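S-adenosylmethionine decarboxylase proenzyme (Aquifex aeolicus, PDB 2III) probably catalyses the pyruvoyl-dependent decarboxylation of S-adenosylmethionine to S-adenosylmethioninamine, the propylamine donor for spermidine and spermine synthesis. Local coordinates at residues G15-I21 with T70-L76; R28-E32 with Y96-L101; L40-H46 with V58-A62. The contacts are given in a common frame with arbitrary orientation. Numbering follows the deposited sequence.

Contact 1. Residues G15-I21 with T70-L76; sequences GVDADKI and TWPEHGL. With MG (magnesium ion), chain B.
A magnesium-binding loop here packs against a tight hairpin turn: Asp-19 gives the ion its backbone O at 2.2 Å, and Asp-22 and Asp-26 belong to the same site. In the loop, Gly-15 has positive phi (73/24), Val-16 and Asp-17 are extended, and residues 18-20 are helical in phi/psi; Lys-20 NZ to Asp-17 OD1 (2.6 Å) is a salt bridge. Opposite, strand 65-71 turns through the 3-10 segment 72-74 into strand 76-84 with a G1 beta bulge, Gly-75 (55/34) and Leu-76 both facing Trp-71. A CB on Gly-75 would clash with Val-16 O. Val-16 N donates to Gly-75 O (2.9 Å), beside a water joining Gly-15 N (2.8 Å) to His-74 O (2.7 Å). Ala-18 CB meets Pro-72 CB at 4.2 Å. Ile-21, chi1 p, brings CD1 to 3.6 Å from Leu-76 O and CG1 to 4.4 Å from Pro-72 CG, while Thr-70 OG1 donates to Ile-21 O (2.8 Å). Trp-71 points away, packing on Cys-84 of the second subunit, the predicted catalytic proton donor.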
loop_
_atom_site.group_PDB
_atom_site.type_symbol
_atom_site.label_atom_id
_atom_site.label_comp_id
_atom_site.label_asym_id
_atom_site.label_seq_id
_atom_site.Cartn_x
_atom_site.Cartn_y
_atom_site.Cartn_z
ATOM N N GLY A 15 -1.860 -19.497 -7.010
ATOM C CA GLY A 15 -1.672 -20.347 -8.170
ATOM C C GLY A 15 -0.849 -19.676 -9.244
ATOM O O GLY A 15 -0.947 -20.028 -10.416
ATOM N N VAL A 16 -0.034 -18.706 -8.844
ATOM C CA VAL A 16 0.814 -17.993 -9.790
ATOM C C VAL A 16 2.130 -18.741 -9.994
ATOM O O VAL A 16 2.796 -19.113 -9.027
ATOM C CB VAL A 16 1.139 -16.573 -9.292
ATOM C CG1 VAL A 16 2.141 -15.909 -10.243
ATOM C CG2 VAL A 16 -0.150 -15.748 -9.179
ATOM N N ASP A 17 2.503 -18.967 -11.250
ATOM C CA ASP A 17 3.753 -19.663 -11.546
ATOM C C ASP A 17 4.914 -18.945 -10.854
ATOM O O ASP A 17 5.034 -17.715 -10.923
ATOM C CB ASP A 17 3.979 -19.722 -13.063
ATOM C CG ASP A 17 2.944 -20.582 -13.772
ATOM O OD1 ASP A 17 2.808 -20.469 -15.010
ATOM O OD2 ASP A 17 2.270 -21.381 -13.088
ATOM N N ALA A 18 5.750 -19.723 -10.172
ATOM C CA ALA A 18 6.906 -19.210 -9.438
ATOM C C ALA A 18 7.867 -18.408 -10.310
ATOM O O ALA A 18 8.488 -17.463 -9.841
ATOM C CB ALA A 18 7.663 -20.370 -8.782
ATOM N N ASP A 19 7.990 -18.787 -11.575
ATOM C CA ASP A 19 8.903 -18.097 -12.482
ATOM C C ASP A 19 8.436 -16.693 -12.858
ATOM O O ASP A 19 9.232 -15.878 -13.309
ATOM C CB ASP A 19 9.109 -18.928 -13.758
ATOM C CG ASP A 19 7.797 -19.268 -14.457
ATOM O OD1 ASP A 19 6.965 -19.983 -13.857
ATOM O OD2 ASP A 19 7.594 -18.820 -15.606
ATOM N N LYS A 20 7.150 -16.410 -12.671
ATOM C CA LYS A 20 6.608 -15.094 -13.012
ATOM C C LYS A 20 6.807 -14.065 -11.903
ATOM O O LYS A 20 6.676 -12.861 -12.137
ATOM C CB LYS A 20 5.107 -15.177 -13.283
ATOM C CG LYS A 20 4.668 -15.938 -14.524
ATOM C CD LYS A 20 3.141 -15.839 -14.648
ATOM C CE LYS A 20 2.612 -16.507 -15.900
ATOM N NZ LYS A 20 2.886 -17.967 -15.875
ATOM N N ILE A 21 7.135 -14.544 -10.705
ATOM C CA ILE A 21 7.276 -13.672 -9.541
ATOM C C ILE A 21 8.481 -13.934 -8.643
ATOM O O ILE A 21 8.458 -13.566 -7.467
ATOM C CB ILE A 21 6.013 -13.791 -8.651
ATOM C CG1 ILE A 21 5.798 -15.261 -8.275
ATOM C CG2 ILE A 21 4.783 -13.253 -9.393
ATOM C CD1 ILE A 21 4.581 -15.540 -7.383
ATOM N N THR A 70 5.852 -10.693 -3.157
ATOM C CA THR A 70 5.686 -12.052 -3.661
ATOM C C THR A 70 6.379 -13.163 -2.885
ATOM O O THR A 70 7.363 -12.938 -2.183
ATOM C CB THR A 70 6.140 -12.151 -5.128
ATOM O OG1 THR A 70 7.571 -12.153 -5.187
ATOM C CG2 THR A 70 5.615 -10.967 -5.924
ATOM N N TRP A 71 5.843 -14.370 -3.047
ATOM C CA TRP A 71 6.340 -15.574 -2.395
ATOM C C TRP A 71 6.266 -16.692 -3.419
ATOM O O TRP A 71 5.244 -17.370 -3.539
ATOM C CB TRP A 71 5.461 -15.943 -1.198
ATOM C CG TRP A 71 5.566 -15.001 -0.040
ATOM C CD1 TRP A 71 6.350 -15.148 1.065
ATOM C CD2 TRP A 71 4.860 -13.761 0.126
ATOM N NE1 TRP A 71 6.176 -14.078 1.913
ATOM C CE2 TRP A 71 5.270 -13.213 1.362
ATOM C CE3 TRP A 71 3.921 -13.062 -0.649
ATOM C CZ2 TRP A 71 4.772 -11.991 1.846
ATOM C CZ3 TRP A 71 3.424 -11.849 -0.168
ATOM C CH2 TRP A 71 3.855 -11.327 1.071
ATOM N N PRO A 72 7.337 -16.874 -4.197
ATOM C CA PRO A 72 7.381 -17.920 -5.214
ATOM C C PRO A 72 6.996 -19.304 -4.674
ATOM O O PRO A 72 6.245 -20.035 -5.317
ATOM C CB PRO A 72 8.832 -17.864 -5.683
ATOM C CG PRO A 72 9.119 -16.400 -5.631
ATOM C CD PRO A 72 8.519 -15.996 -4.296
ATOM N N GLU A 73 7.499 -19.655 -3.491
ATOM C CA GLU A 73 7.224 -20.974 -2.916
ATOM C C GLU A 73 5.744 -21.229 -2.670
ATOM O O GLU A 73 5.332 -22.380 -2.537
ATOM C CB GLU A 73 7.986 -21.176 -1.599
ATOM C CG GLU A 73 7.452 -20.344 -0.426
ATOM C CD GLU A 73 8.102 -18.971 -0.314
ATOM O OE1 GLU A 73 8.303 -18.309 -1.357
ATOM O OE2 GLU A 73 8.400 -18.553 0.827
ATOM N N HIS A 74 4.954 -20.158 -2.605
ATOM C CA HIS A 74 3.515 -20.270 -2.369
ATOM C C HIS A 74 2.690 -19.881 -3.590
ATOM O O HIS A 74 1.457 -19.859 -3.523
ATOM C CB HIS A 74 3.098 -19.390 -1.189
ATOM C CG HIS A 74 3.618 -19.862 0.133
ATOM N ND1 HIS A 74 4.475 -19.112 0.910
ATOM C CD2 HIS A 74 3.409 -21.015 0.810
ATOM C CE1 HIS A 74 4.772 -19.782 2.009
ATOM N NE2 HIS A 74 4.137 -20.939 1.970
ATOM N N GLY A 75 3.362 -19.588 -4.701
ATOM C CA GLY A 75 2.649 -19.189 -5.904
ATOM C C GLY A 75 1.752 -18.013 -5.569
ATOM O O GLY A 75 0.665 -17.847 -6.131
ATOM N N LEU A 76 2.230 -17.175 -4.659
ATOM C CA LEU A 76 1.453 -16.038 -4.193
ATOM C C LEU A 76 2.059 -14.663 -4.400
ATOM O O LEU A 76 3.270 -14.460 -4.242
ATOM C CB LEU A 76 1.154 -16.212 -2.703
ATOM C CG LEU A 76 0.578 -14.989 -1.981
ATOM C CD1 LEU A 76 -0.874 -14.815 -2.375
ATOM C CD2 LEU A 76 0.716 -15.159 -0.473
HETATM MG MG MG B . 11.337 -15.303 -13.228
HETATM O O HOH W 1 -0.891 -20.534 -4.583
HETATM O O HOH W 2 12.598 -14.339 -13.662
#

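Contact 2. Residues R28-E32 with Y96-L101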
loop_
_atom_site.group_PDB
_atom_site.type_symbol
_atom_site.label_atom_id
_atom_site.label_comp_id
_atom_site.label_asym_id
_atom_site.label_seq_id
_atom_site.Cartn_x
_atom_site.Cartn_y
_atom_site.Cartn_z
ATOM N N ARG A 28 9.420 -5.686 -11.929
ATOM C CA ARG A 28 9.681 -4.432 -12.617
ATOM C C ARG A 28 8.979 -4.401 -13.958
ATOM O O ARG A 28 8.271 -3.446 -14.265
ATOM C CB ARG A 28 11.189 -4.242 -12.803
ATOM C CG ARG A 28 11.600 -3.127 -13.759
ATOM C CD ARG A 28 13.034 -2.692 -13.465
ATOM N NE ARG A 28 13.057 -1.579 -12.516
ATOM C CZ ARG A 28 14.048 -1.328 -11.669
ATOM N NH1 ARG A 28 15.113 -2.119 -11.633
ATOM N NH2 ARG A 28 13.978 -0.274 -10.866
ATOM N N GLU A 29 9.158 -5.445 -14.759
ATOM C CA GLU A 29 8.500 -5.482 -16.060
ATOM C C GLU A 29 6.996 -5.406 -15.870
ATOM O O GLU A 29 6.310 -4.650 -16.553
ATOM C CB GLU A 29 8.840 -6.765 -16.810
ATOM C CG GLU A 29 10.012 -6.634 -17.755
ATOM C CD GLU A 29 10.076 -7.782 -18.743
ATOM O OE1 GLU A 29 9.080 -7.994 -19.471
ATOM O OE2 GLU A 29 11.118 -8.470 -18.793
ATOM N N LEU A 30 6.502 -6.202 -14.929
ATOM C CA LEU A 30 5.085 -6.270 -14.612
ATOM C C LEU A 30 4.482 -4.907 -14.261
ATOM O O LEU A 30 3.512 -4.470 -14.883
ATOM C CB LEU A 30 4.871 -7.235 -13.441
ATOM C CG LEU A 30 3.435 -7.462 -12.966
ATOM C CD1 LEU A 30 2.706 -8.321 -13.989
ATOM C CD2 LEU A 30 3.440 -8.150 -11.607
ATOM N N LEU A 31 5.051 -4.243 -13.257
ATOM C CA LEU A 31 4.545 -2.943 -12.822
ATOM C C LEU A 31 4.764 -1.832 -13.853
ATOM O O LEU A 31 3.951 -0.908 -13.955
ATOM C CB LEU A 31 5.169 -2.543 -11.472
ATOM C CG LEU A 31 4.874 -3.418 -10.245
ATOM C CD1 LEU A 31 5.280 -2.671 -8.984
ATOM C CD2 LEU A 31 3.396 -3.757 -10.180
ATOM N N GLU A 32 5.862 -1.900 -14.605
ATOM C CA GLU A 32 6.103 -0.890 -15.634
ATOM C C GLU A 32 5.002 -1.081 -16.665
ATOM O O GLU A 32 4.467 -0.118 -17.217
ATOM C CB GLU A 32 7.456 -1.096 -16.328
ATOM C CG GLU A 32 8.684 -0.836 -15.477
ATOM C CD GLU A 32 9.974 -0.913 -16.287
ATOM O OE1 GLU A 32 10.117 -1.848 -17.109
ATOM O OE2 GLU A 32 10.851 -0.042 -16.094
ATOM N N TYR A 96 -4.508 -5.594 -15.757
ATOM C CA TYR A 96 -3.260 -5.893 -16.443
ATOM C C TYR A 96 -2.417 -6.836 -15.586
ATOM O O TYR A 96 -2.037 -7.918 -16.028
ATOM C CB TYR A 96 -2.472 -4.602 -16.720
ATOM C CG TYR A 96 -1.151 -4.858 -17.408
ATOM C CD1 TYR A 96 -1.089 -5.109 -18.781
ATOM C CD2 TYR A 96 0.035 -4.906 -16.678
ATOM C CE1 TYR A 96 0.123 -5.404 -19.408
ATOM C CE2 TYR A 96 1.248 -5.200 -17.293
ATOM C CZ TYR A 96 1.286 -5.447 -18.657
ATOM O OH TYR A 96 2.488 -5.728 -19.264
ATOM N N ILE A 97 -2.127 -6.418 -14.356
ATOM C CA ILE A 97 -1.329 -7.227 -13.445
ATOM C C ILE A 97 -1.883 -8.651 -13.317
ATOM O O ILE A 97 -1.142 -9.625 -13.420
ATOM C CB ILE A 97 -1.247 -6.549 -12.049
ATOM C CG1 ILE A 97 -0.371 -5.294 -12.147
ATOM C CG2 ILE A 97 -0.702 -7.529 -11.012
ATOM C CD1 ILE A 97 -0.345 -4.435 -10.901
ATOM N N ILE A 98 -3.188 -8.777 -13.106
ATOM C CA ILE A 98 -3.795 -10.096 -12.977
ATOM C C ILE A 98 -3.639 -10.949 -14.241
ATOM O O ILE A 98 -3.269 -12.124 -14.159
ATOM C CB ILE A 98 -5.298 -9.989 -12.612
ATOM C CG1 ILE A 98 -5.442 -9.469 -11.180
ATOM C CG2 ILE A 98 -5.978 -11.360 -12.731
ATOM C CD1 ILE A 98 -6.877 -9.265 -10.741
ATOM N N THR A 99 -3.912 -10.375 -15.410
ATOM C CA THR A 99 -3.786 -11.145 -16.646
ATOM C C THR A 99 -2.353 -11.566 -16.901
ATOM O O THR A 99 -2.111 -12.651 -17.420
ATOM C CB THR A 99 -4.265 -10.369 -17.886
ATOM O OG1 THR A 99 -3.461 -9.196 -18.052
ATOM C CG2 THR A 99 -5.729 -9.982 -17.749
ATOM N N GLN A 100 -1.398 -10.715 -16.546
ATOM C CA GLN A 100 -0.002 -11.069 -16.761
ATOM C C GLN A 100 0.415 -12.202 -15.831
ATOM O O GLN A 100 1.140 -13.109 -16.230
ATOM C CB GLN A 100 0.906 -9.859 -16.531
ATOM C CG GLN A 100 0.668 -8.722 -17.511
ATOM C CD GLN A 100 0.704 -9.185 -18.957
ATOM O OE1 GLN A 100 1.711 -9.714 -19.424
ATOM N NE2 GLN A 100 -0.399 -8.991 -19.671
ATOM N N LEU A 101 -0.045 -12.148 -14.588
ATOM C CA LEU A 101 0.301 -13.176 -13.609
ATOM C C LEU A 101 -0.563 -14.424 -13.750
ATOM O O LEU A 101 -0.197 -15.507 -13.282
ATOM C CB LEU A 101 0.174 -12.616 -12.190
ATOM C CG LEU A 101 1.194 -11.531 -11.851
ATOM C CD1 LEU A 101 1.072 -11.155 -10.386
ATOM C CD2 LEU A 101 2.595 -12.038 -12.167
#
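How two helices lying side by side on a sheet fit together is well illustrated by Leu-30. Its t rotamer carries the isobutyl group across the gap into a hollow on helix 87-101 formed by Ile-97 and, one turn further on, Gln-100 and Leu-101. Leu-30 CD1 presses on the methylene side of Gln-100, 3.5 Å from CB, and lies 4.1 Å from Ile-97 O; Leu-30 CD2 lies 4.2 Å from Ile-97 CG2, and Leu-30 CD2 is 4.0 Å from Leu-101 CD1. The bump is thus held by two apolar side chains and the root of a polar one. The helix segments run with N-to-C directions at 142° and axes 10.0 Å apart, and the closest CA atoms, those of Leu-30 and Ile-97, are still 6.6 Å apart, so side chains do the filling. Both helices cover one face of the antiparallel sheet in this two-layer alpha/beta sandwich, and the valley between them is floored by strand 65-71, where Leu-30 touches Ile-68 and Leu-31 rests on Ile-66 and Ile-68. Although Leu-31 starts out away from the neighbouring helix, its CD2 reaches Ile-97 CD1 at 3.9 Å and closes the sheet side of the groove. Higher up, Tyr-96 lays its ring across the gap edge-on to the backbone, CE2 lying 3.4 Å from Leu-30 O, and the ring also meets that of Tyr-37. Gln-100, m at both chi1 and chi2, curls its amide back along its own helix, where NE2 makes a weak hydrogen bond to Thr-99 OG1 (3.5 Å).

Contact 3. Residues L40-H46 with V58-A62; sequences LTKISSH and VVLLA
At the apolar centre Leu-60 touches both Ile-43 and His-46: its CB lies 4.1 Å from Ile-43 CB, and with chi1 m and chi2 p its CD1 lies 3.9 Å from His-46 CE1, at the edge of the imidazole (His-46 chi1 m, -45°). Next along the same face, Val-58 CG1 sits 3.9 Å from His-46 CB. This face meets the second subunit, where Val-58 and Leu-60 pack on Leu-60 and Val-58 of that chain and the His-46 ring stacks on its own counterpart. On the other face Val-59 CG2 lies 4.2 Å from Ser-45 CB. Toward the 40-42 end Leu-40 CD1 touches Leu-61 CD1 (3.8 Å), while Ile-43 CG1 reaches Ala-62 CB (3.7 Å). The frame is an antiparallel beta hairpin, strands 42-49 and 55-61, the former one of the two outermost strands within the chain; the segment axes are 4.8 Å apart at 165°. A classic beta bulge interrupts it: Ile-43 (-93/-55) and Ser-44 (-160/172) both face Leu-60, shifting the register by one, so Lys-42/Leu-61 and Ser-45/Val-59 are non-hydrogen-bonded pairs, Ser-44/Leu-60 and His-46/Val-58 hydrogen-bonded ones. Backbone bonds run Ala-62 N to Thr-41 O (3.0 Å), Ile-43 N to Leu-60 O (2.9 Å), Leu-60 N to Ser-44 O (3.1 Å), and both ways between His-46 and Val-58 (2.9 Å each for N to O). At the polar edge, Lys-42 turns away overall but sets CG 3.6 Å from Val-59 CG1, and the Ser-45 side chain lies about 3 Å from a bound calcium ion.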
loop_
_atom_site.group_PDB
_atom_site.type_symbol
_atom_site.label_atom_id
_atom_site.label_comp_id
_atom_site.label_asym_id
_atom_site.label_seq_id
_atom_site.Cartn_x
_atom_site.Cartn_y
_atom_site.Cartn_z
ATOM N N LEU A 40 -0.999 5.586 -16.336
ATOM C CA LEU A 40 -0.752 6.264 -15.076
ATOM C C LEU A 40 0.594 6.957 -15.162
ATOM O O LEU A 40 1.471 6.531 -15.910
ATOM C CB LEU A 40 -0.742 5.266 -13.916
ATOM C CG LEU A 40 -2.088 4.732 -13.424
ATOM C CD1 LEU A 40 -1.861 3.635 -12.393
ATOM C CD2 LEU A 40 -2.893 5.869 -12.821
ATOM N N THR A 41 0.754 8.030 -14.401
ATOM C CA THR A 41 2.009 8.760 -14.398
ATOM C C THR A 41 2.771 8.439 -13.107
ATOM O O THR A 41 2.240 8.537 -11.995
ATOM C CB THR A 41 1.754 10.292 -14.554
ATOM O OG1 THR A 41 2.961 11.019 -14.279
ATOM C CG2 THR A 41 0.627 10.756 -13.636
ATOM N N LYS A 42 4.022 8.038 -13.276
ATOM C CA LYS A 42 4.869 7.659 -12.161
ATOM C C LYS A 42 5.733 8.783 -11.610
ATOM O O LYS A 42 6.210 9.642 -12.349
ATOM C CB LYS A 42 5.785 6.506 -12.592
ATOM C CG LYS A 42 6.819 6.108 -11.554
ATOM C CD LYS A 42 7.789 5.053 -12.077
ATOM C CE LYS A 42 8.754 5.631 -13.097
ATOM N NZ LYS A 42 9.805 4.644 -13.475
ATOM N N ILE A 43 5.924 8.776 -10.298
ATOM C CA ILE A 43 6.807 9.742 -9.667
ATOM C C ILE A 43 8.144 9.002 -9.617
ATOM O O ILE A 43 9.160 9.481 -10.122
ATOM C CB ILE A 43 6.377 10.068 -8.225
ATOM C CG1 ILE A 43 5.100 10.912 -8.231
ATOM C CG2 ILE A 43 7.511 10.778 -7.500
ATOM C CD1 ILE A 43 4.544 11.180 -6.843
ATOM N N SER A 44 8.110 7.812 -9.019
ATOM C CA SER A 44 9.286 6.961 -8.872
ATOM C C SER A 44 8.868 5.511 -8.619
ATOM O O SER A 44 7.693 5.218 -8.406
ATOM C CB SER A 44 10.144 7.450 -7.706
ATOM O OG SER A 44 9.439 7.359 -6.478
ATOM N N SER A 45 9.840 4.607 -8.637
ATOM C CA SER A 45 9.566 3.195 -8.409
ATOM C C SER A 45 10.745 2.558 -7.678
ATOM O O SER A 45 11.908 2.862 -7.960
ATOM C CB SER A 45 9.315 2.478 -9.741
ATOM O OG SER A 45 10.477 2.461 -10.551
ATOM N N HIS A 46 10.440 1.671 -6.736
ATOM C CA HIS A 46 11.477 1.019 -5.950
ATOM C C HIS A 46 11.229 -0.467 -5.787
ATOM O O HIS A 46 10.116 -0.893 -5.465
ATOM C CB HIS A 46 11.576 1.712 -4.594
ATOM C CG HIS A 46 11.573 3.202 -4.709
ATOM N ND1 HIS A 46 10.409 3.941 -4.723
ATOM C CD2 HIS A 46 12.577 4.075 -4.958
ATOM C CE1 HIS A 46 10.695 5.204 -4.980
ATOM N NE2 HIS A 46 12.004 5.312 -5.129
ATOM N N VAL A 58 7.227 -1.145 -5.380
ATOM C CA VAL A 58 6.297 -0.080 -5.040
ATOM C C VAL A 58 6.476 1.072 -6.011
ATOM O O VAL A 58 7.599 1.438 -6.360
ATOM C CB VAL A 58 6.520 0.442 -3.609
ATOM C CG1 VAL A 58 7.896 1.069 -3.498
ATOM C CG2 VAL A 58 5.439 1.463 -3.251
ATOM N N VAL A 59 5.365 1.635 -6.459
ATOM C CA VAL A 59 5.407 2.756 -7.383
ATOM C C VAL A 59 4.596 3.898 -6.794
ATOM O O VAL A 59 3.417 3.728 -6.483
ATOM C CB VAL A 59 4.783 2.392 -8.742
ATOM C CG1 VAL A 59 5.003 3.530 -9.745
ATOM C CG2 VAL A 59 5.369 1.086 -9.252
ATOM N N LEU A 60 5.233 5.050 -6.610
ATOM C CA LEU A 60 4.528 6.225 -6.110
ATOM C C LEU A 60 3.940 6.883 -7.361
ATOM O O LEU A 60 4.660 7.143 -8.326
ATOM C CB LEU A 60 5.490 7.191 -5.399
ATOM C CG LEU A 60 5.982 6.816 -3.992
ATOM C CD1 LEU A 60 6.882 5.599 -4.059
ATOM C CD2 LEU A 60 6.738 7.979 -3.386
ATOM N N LEU A 61 2.634 7.122 -7.356
ATOM C CA LEU A 61 1.967 7.735 -8.502
ATOM C C LEU A 61 1.807 9.240 -8.331
ATOM O O LEU A 61 1.865 9.752 -7.213
ATOM C CB LEU A 61 0.587 7.106 -8.711
ATOM C CG LEU A 61 0.572 5.583 -8.836
ATOM C CD1 LEU A 61 -0.861 5.109 -9.059
ATOM C CD2 LEU A 61 1.474 5.146 -9.984
ATOM N N ALA A 62 1.594 9.938 -9.443
ATOM C CA ALA A 62 1.418 11.386 -9.415
ATOM C C ALA A 62 -0.030 11.762 -9.686
ATOM O O ALA A 62 -0.660 11.223 -10.595
ATOM C CB ALA A 62 2.325 12.039 -10.444
#

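From the N terminus, the chain leaves strand 3-14, passes the first segment of contact 1 (15-21), then that of contact 2 (28-32) on helix 24-37, and enters contact 3 at 40-46. Contact 3 closes first, at 58-62, so the short loop it closes, which includes the hairpin turn, lies within those of both others. Contact 1 closes next, at 70-76, and contact 2 last, at 96-101, so these two cross. Together the three contacts tie the metal-binding loop to a hairpin turn, helix to helix, and edge strand 42-49 to its neighbour 55-61. Contacts 1 and 2 meet where Ile-21 CG2 lies 3.7 Å from Leu-101 CD2; contacts 2 and 3 meet where Leu-31 CD1 lies 3.8 Å from Val-59 CG2.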